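PDB 5HZL: Lmo2445 protein, which is a secreted internalin-like leucine-rich-repeat protein of unknown function that binds calcium ions. Local coordinates for residues A[51-65]-A[76-90]. Numbering follows the deposited sequence.
Sequences LDTMTAIPLPSLGLT and VFTNAIELAIWSNNI
With CG anti to the carbonyl carbon, N88 (chi1 -82°) and F77 (chi1 -60°) swing their flat groups in toward 51-65, and the carboxamide of N88 hydrogen-bonds to that segment through both OD1 and ND2. OD1 accepts from L62 N (2.9 Å) and L64 N (3.1 Å), which arrive from opposite faces of the amide plane. ND2 gives a nearly straight bond to L59 O (2.7 Å, 163°), which lies in the amide plane, and a more bent bond, tilted from that plane, to I85 O of its own segment. These four bonds fix the rotation of the buried amide and hold it between the backbone at L59 and that of L62 and L64. N88 takes the consensus asparagine position of a leucine-rich repeat (LxxLxLxxNxL), whose preceding coil has L62 there. Successive coils stack as parallel strands: 56-58, one of the two outermost in the sheet, pairs with 82-84 through both backbone groups of I57, and helix 66-70 makes the crossover. I57 packs against L83 and sets CD1 over one face of the F77 ring, 4.0 Å from its centroid, while SE of selenomethionine M54 lies at that ring's edge in a Met-aromatic contact. Helix 27-36, whose E31 binds calcium, covers M54, L59 and L64. Just beyond the strand ends, P60 lays CB over one face of the W86 indole, 3.6 Å from the centroid of the six-membered ring, a CH-pi contact. At the other end T78 OG1 donates to D52 OD1 (2.6 Å), which also accepts from Q48 NE2, and N79 ND2 meets D52 O on a lone pair.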
loop_
_atom_site.group_PDB
_atom_site.type_symbol
_atom_site.label_atom_id
_atom_site.label_comp_id
_atom_site.label_asym_id
_atom_site.label_seq_id
_atom_site.Cartn_x
_atom_site.Cartn_y
_atom_site.Cartn_z
ATOM N N LEU A 51 21.705 9.653 -21.495
ATOM C CA LEU A 51 20.782 8.928 -20.609
ATOM C C LEU A 51 21.528 7.908 -19.732
ATOM O O LEU A 51 21.105 7.627 -18.599
ATOM C CB LEU A 51 19.652 8.236 -21.378
ATOM C CG LEU A 51 18.673 9.097 -22.178
ATOM C CD1 LEU A 51 17.551 8.226 -22.731
ATOM C CD2 LEU A 51 18.095 10.194 -21.302
ATOM N N ASP A 52 22.635 7.367 -20.242
ATOM C CA ASP A 52 23.433 6.395 -19.476
ATOM C C ASP A 52 24.191 6.984 -18.260
ATOM O O ASP A 52 24.624 6.227 -17.381
ATOM C CB ASP A 52 24.345 5.585 -20.412
ATOM C CG ASP A 52 23.551 4.618 -21.320
ATOM O OD1 ASP A 52 22.312 4.469 -21.127
ATOM O OD2 ASP A 52 24.161 3.983 -22.214
ATOM N N THR A 53 24.317 8.315 -18.202
ATOM C CA THR A 53 24.987 8.995 -17.084
ATOM C C THR A 53 24.040 9.210 -15.897
ATOM O O THR A 53 24.476 9.603 -14.821
ATOM C CB THR A 53 25.598 10.365 -17.493
ATOM O OG1 THR A 53 24.568 11.315 -17.827
ATOM C CG2 THR A 53 26.563 10.195 -18.662
HETATM N N MSE A 54 22.752 8.952 -16.089
HETATM C CA MSE A 54 21.775 9.119 -15.015
HETATM C C MSE A 54 21.688 7.884 -14.157
HETATM O O MSE A 54 21.291 6.806 -14.617
HETATM C CB MSE A 54 20.421 9.465 -15.607
HETATM C CG MSE A 54 20.484 10.868 -16.216
HETATM SE SE MSE A 54 18.783 11.295 -17.111
HETATM C CE MSE A 54 17.589 11.512 -15.551
ATOM N N THR A 55 22.100 8.044 -12.904
ATOM C CA THR A 55 22.061 6.991 -11.885
ATOM C C THR A 55 20.767 7.052 -11.074
ATOM O O THR A 55 20.472 6.143 -10.312
ATOM C CB THR A 55 23.215 7.137 -10.866
ATOM O OG1 THR A 55 23.159 8.429 -10.253
ATOM C CG2 THR A 55 24.563 6.972 -11.535
ATOM N N ALA A 56 20.017 8.137 -11.241
ATOM C CA ALA A 56 18.769 8.356 -10.530
ATOM C C ALA A 56 17.790 9.174 -11.373
ATOM O O ALA A 56 18.200 9.929 -12.265
ATOM C CB ALA A 56 19.053 9.071 -9.215
ATOM N N ILE A 57 16.500 9.001 -11.090
ATOM C CA ILE A 57 15.431 9.729 -11.783
ATOM C C ILE A 57 14.754 10.615 -10.729
ATOM O O ILE A 57 13.872 10.157 -10.015
ATOM C CB ILE A 57 14.389 8.795 -12.443
ATOM C CG1 ILE A 57 15.053 7.725 -13.329
ATOM C CG2 ILE A 57 13.381 9.620 -13.234
ATOM C CD1 ILE A 57 15.829 8.260 -14.503
ATOM N N PRO A 58 15.183 11.883 -10.613
ATOM C CA PRO A 58 14.597 12.777 -9.626
ATOM C C PRO A 58 13.373 13.515 -10.134
ATOM O O PRO A 58 13.494 14.563 -10.759
ATOM C CB PRO A 58 15.738 13.752 -9.331
ATOM C CG PRO A 58 16.464 13.850 -10.619
ATOM C CD PRO A 58 16.312 12.525 -11.315
ATOM N N LEU A 59 12.203 12.965 -9.821
ATOM C CA LEU A 59 10.922 13.540 -10.198
ATOM C C LEU A 59 9.994 13.789 -9.007
ATOM O O LEU A 59 8.781 13.633 -9.146
ATOM C CB LEU A 59 10.233 12.599 -11.170
ATOM C CG LEU A 59 10.938 12.358 -12.492
ATOM C CD1 LEU A 59 10.134 11.361 -13.300
ATOM C CD2 LEU A 59 11.088 13.655 -13.257
ATOM N N PRO A 60 10.542 14.179 -7.828
ATOM C CA PRO A 60 9.587 14.386 -6.747
ATOM C C PRO A 60 8.866 15.707 -6.806
ATOM O O PRO A 60 9.382 16.668 -7.339
ATOM C CB PRO A 60 10.468 14.387 -5.499
ATOM C CG PRO A 60 11.743 14.934 -5.985
ATOM C CD PRO A 60 11.926 14.344 -7.351
ATOM N N SER A 61 7.668 15.707 -6.241
ATOM C CA SER A 61 6.822 16.878 -6.087
ATOM C C SER A 61 6.682 17.728 -7.324
ATOM O O SER A 61 7.023 18.897 -7.298
ATOM C CB SER A 61 7.363 17.702 -4.896
ATOM O OG SER A 61 6.485 18.745 -4.509
ATOM N N LEU A 62 6.168 17.126 -8.397
ATOM C CA LEU A 62 5.944 17.823 -9.698
ATOM C C LEU A 62 4.508 17.674 -10.233
ATOM O O LEU A 62 4.248 17.937 -11.402
ATOM C CB LEU A 62 6.931 17.318 -10.767
ATOM C CG LEU A 62 8.426 17.508 -10.507
ATOM C CD1 LEU A 62 9.253 16.734 -11.524
ATOM C CD2 LEU A 62 8.798 18.977 -10.487
ATOM N N GLY A 63 3.579 17.252 -9.388
ATOM C CA GLY A 63 2.201 17.104 -9.833
ATOM C C GLY A 63 1.945 16.063 -10.910
ATOM O O GLY A 63 0.889 16.089 -11.546
ATOM N N LEU A 64 2.887 15.132 -11.078
ATOM C CA LEU A 64 2.787 14.097 -12.101
ATOM C C LEU A 64 1.749 12.994 -11.818
ATOM O O LEU A 64 1.588 12.550 -10.689
ATOM C CB LEU A 64 4.152 13.426 -12.293
ATOM C CG LEU A 64 5.357 14.294 -12.651
ATOM C CD1 LEU A 64 6.631 13.470 -12.651
ATOM C CD2 LEU A 64 5.171 14.943 -13.998
ATOM N N THR A 65 1.071 12.565 -12.881
ATOM C CA THR A 65 0.092 11.499 -12.845
ATOM C C THR A 65 0.777 10.271 -13.424
ATOM O O THR A 65 1.896 10.373 -13.893
ATOM C CB THR A 65 -1.117 11.832 -13.736
ATOM O OG1 THR A 65 -0.684 12.020 -15.089
ATOM C CG2 THR A 65 -1.798 13.086 -13.263
ATOM N N VAL A 76 15.359 4.154 -22.518
ATOM C CA VAL A 76 15.932 3.221 -21.569
ATOM C C VAL A 76 17.063 3.928 -20.819
ATOM O O VAL A 76 18.049 4.341 -21.438
ATOM C CB VAL A 76 16.508 1.980 -22.298
ATOM C CG1 VAL A 76 17.221 1.055 -21.316
ATOM C CG2 VAL A 76 15.410 1.241 -23.052
ATOM N N PHE A 77 16.910 4.073 -19.500
ATOM C CA PHE A 77 17.924 4.688 -18.647
ATOM C C PHE A 77 18.671 3.477 -18.114
ATOM O O PHE A 77 18.444 3.055 -16.994
ATOM C CB PHE A 77 17.267 5.473 -17.524
ATOM C CG PHE A 77 16.378 6.593 -17.988
ATOM C CD1 PHE A 77 15.062 6.342 -18.373
ATOM C CD2 PHE A 77 16.839 7.915 -17.997
ATOM C CE1 PHE A 77 14.234 7.385 -18.788
ATOM C CE2 PHE A 77 16.017 8.959 -18.408
ATOM C CZ PHE A 77 14.713 8.695 -18.805
ATOM N N THR A 78 19.559 2.916 -18.936
ATOM C CA THR A 78 20.307 1.682 -18.596
ATOM C C THR A 78 20.955 1.604 -17.216
ATOM O O THR A 78 21.098 0.512 -16.710
ATOM C CB THR A 78 21.452 1.362 -19.597
ATOM O OG1 THR A 78 22.436 2.384 -19.507
ATOM C CG2 THR A 78 20.979 1.247 -21.061
ATOM N N ASN A 79 21.333 2.732 -16.615
ATOM C CA ASN A 79 22.011 2.736 -15.288
ATOM C C ASN A 79 21.304 3.414 -14.119
ATOM O O ASN A 79 21.895 3.580 -13.053
ATOM C CB ASN A 79 23.358 3.423 -15.443
ATOM C CG ASN A 79 24.216 2.761 -16.461
ATOM O OD1 ASN A 79 24.286 1.541 -16.539
ATOM N ND2 ASN A 79 24.886 3.564 -17.245
ATOM N N ALA A 80 20.059 3.814 -14.316
ATOM C CA ALA A 80 19.326 4.464 -13.263
ATOM C C ALA A 80 18.952 3.404 -12.230
ATOM O O ALA A 80 18.212 2.476 -12.537
ATOM C CB ALA A 80 18.086 5.139 -13.828
ATOM N N ILE A 81 19.499 3.528 -11.023
ATOM C CA ILE A 81 19.205 2.582 -9.947
ATOM C C ILE A 81 18.160 3.087 -8.960
ATOM O O ILE A 81 17.723 2.319 -8.119
ATOM C CB ILE A 81 20.471 2.116 -9.172
ATOM C CG1 ILE A 81 21.143 3.256 -8.387
ATOM C CG2 ILE A 81 21.456 1.453 -10.126
ATOM C CD1 ILE A 81 22.281 2.788 -7.498
ATOM N N GLU A 82 17.755 4.349 -9.070
ATOM C CA GLU A 82 16.782 4.932 -8.161
ATOM C C GLU A 82 15.717 5.755 -8.867
ATOM O O GLU A 82 16.023 6.550 -9.741
ATOM C CB GLU A 82 17.517 5.840 -7.174
ATOM C CG GLU A 82 16.633 6.649 -6.223
ATOM C CD GLU A 82 17.431 7.574 -5.302
ATOM O OE1 GLU A 82 17.180 8.805 -5.353
ATOM O OE2 GLU A 82 18.334 7.096 -4.568
ATOM N N LEU A 83 14.466 5.564 -8.463
ATOM C CA LEU A 83 13.327 6.312 -8.980
ATOM C C LEU A 83 12.740 7.112 -7.803
ATOM O O LEU A 83 12.253 6.514 -6.841
ATOM C CB LEU A 83 12.266 5.370 -9.533
ATOM C CG LEU A 83 10.992 6.053 -10.033
ATOM C CD1 LEU A 83 11.304 7.098 -11.097
ATOM C CD2 LEU A 83 10.018 5.010 -10.550
ATOM N N ALA A 84 12.795 8.438 -7.883
ATOM C CA ALA A 84 12.277 9.339 -6.856
ATOM C C ALA A 84 10.998 10.022 -7.373
ATOM O O ALA A 84 11.080 10.960 -8.182
ATOM C CB ALA A 84 13.331 10.379 -6.518
ATOM N N ILE A 85 9.833 9.556 -6.916
ATOM C CA ILE A 85 8.543 10.106 -7.351
ATOM C C ILE A 85 7.610 10.504 -6.210
ATOM O O ILE A 85 6.398 10.581 -6.395
ATOM C CB ILE A 85 7.806 9.126 -8.304
ATOM C CG1 ILE A 85 7.636 7.757 -7.649
ATOM C CG2 ILE A 85 8.557 8.979 -9.619
ATOM C CD1 ILE A 85 6.885 6.755 -8.492
ATOM N N TRP A 86 8.173 10.801 -5.048
ATOM C CA TRP A 86 7.368 11.194 -3.889
ATOM C C TRP A 86 6.710 12.571 -4.037
ATOM O O TRP A 86 7.233 13.423 -4.724
ATOM C CB TRP A 86 8.189 11.096 -2.592
ATOM C CG TRP A 86 9.562 11.730 -2.594
ATOM C CD1 TRP A 86 10.736 11.123 -2.927
ATOM C CD2 TRP A 86 9.898 13.066 -2.211
ATOM N NE1 TRP A 86 11.782 12.002 -2.798
ATOM C CE2 TRP A 86 11.302 13.199 -2.352
ATOM C CE3 TRP A 86 9.156 14.165 -1.774
ATOM C CZ2 TRP A 86 11.982 14.390 -2.065
ATOM C CZ3 TRP A 86 9.834 15.366 -1.484
ATOM C CH2 TRP A 86 11.233 15.463 -1.634
ATOM N N SER A 87 5.563 12.748 -3.379
ATOM C CA SER A 87 4.751 13.981 -3.390
ATOM C C SER A 87 4.114 14.331 -4.762
ATOM O O SER A 87 3.878 15.498 -5.068
ATOM C CB SER A 87 5.502 15.168 -2.772
ATOM O OG SER A 87 5.748 14.952 -1.395
ATOM N N ASN A 88 3.861 13.309 -5.586
ATOM C CA ASN A 88 3.207 13.461 -6.894
ATOM C C ASN A 88 1.736 13.127 -6.744
ATOM O O ASN A 88 1.276 12.971 -5.631
ATOM C CB ASN A 88 3.927 12.637 -7.968
ATOM C CG ASN A 88 5.151 13.352 -8.521
ATOM O OD1 ASN A 88 5.060 14.491 -8.981
ATOM N ND2 ASN A 88 6.283 12.670 -8.530
ATOM N N ASN A 89 0.995 13.038 -7.841
ATOM C CA ASN A 89 -0.448 12.754 -7.821
ATOM C C ASN A 89 -0.708 11.699 -8.905
ATOM O O ASN A 89 -1.384 11.920 -9.915
ATOM C CB ASN A 89 -1.163 14.059 -8.121
ATOM C CG ASN A 89 -2.650 13.941 -8.011
ATOM O OD1 ASN A 89 -3.173 13.128 -7.246
ATOM N ND2 ASN A 89 -3.349 14.761 -8.762
ATOM N N ILE A 90 -0.150 10.537 -8.630
ATOM C CA ILE A 90 -0.102 9.406 -9.550
ATOM C C ILE A 90 -1.340 8.610 -9.931
ATOM O O ILE A 90 -1.640 8.518 -11.115
ATOM C CB ILE A 90 1.069 8.459 -9.106
ATOM C CG1 ILE A 90 2.395 9.229 -9.242
ATOM C CG2 ILE A 90 1.130 7.166 -9.918
ATOM C CD1 ILE A 90 3.619 8.499 -8.720
HETATM O O HOH W 1 2.420 17.118 -6.617
#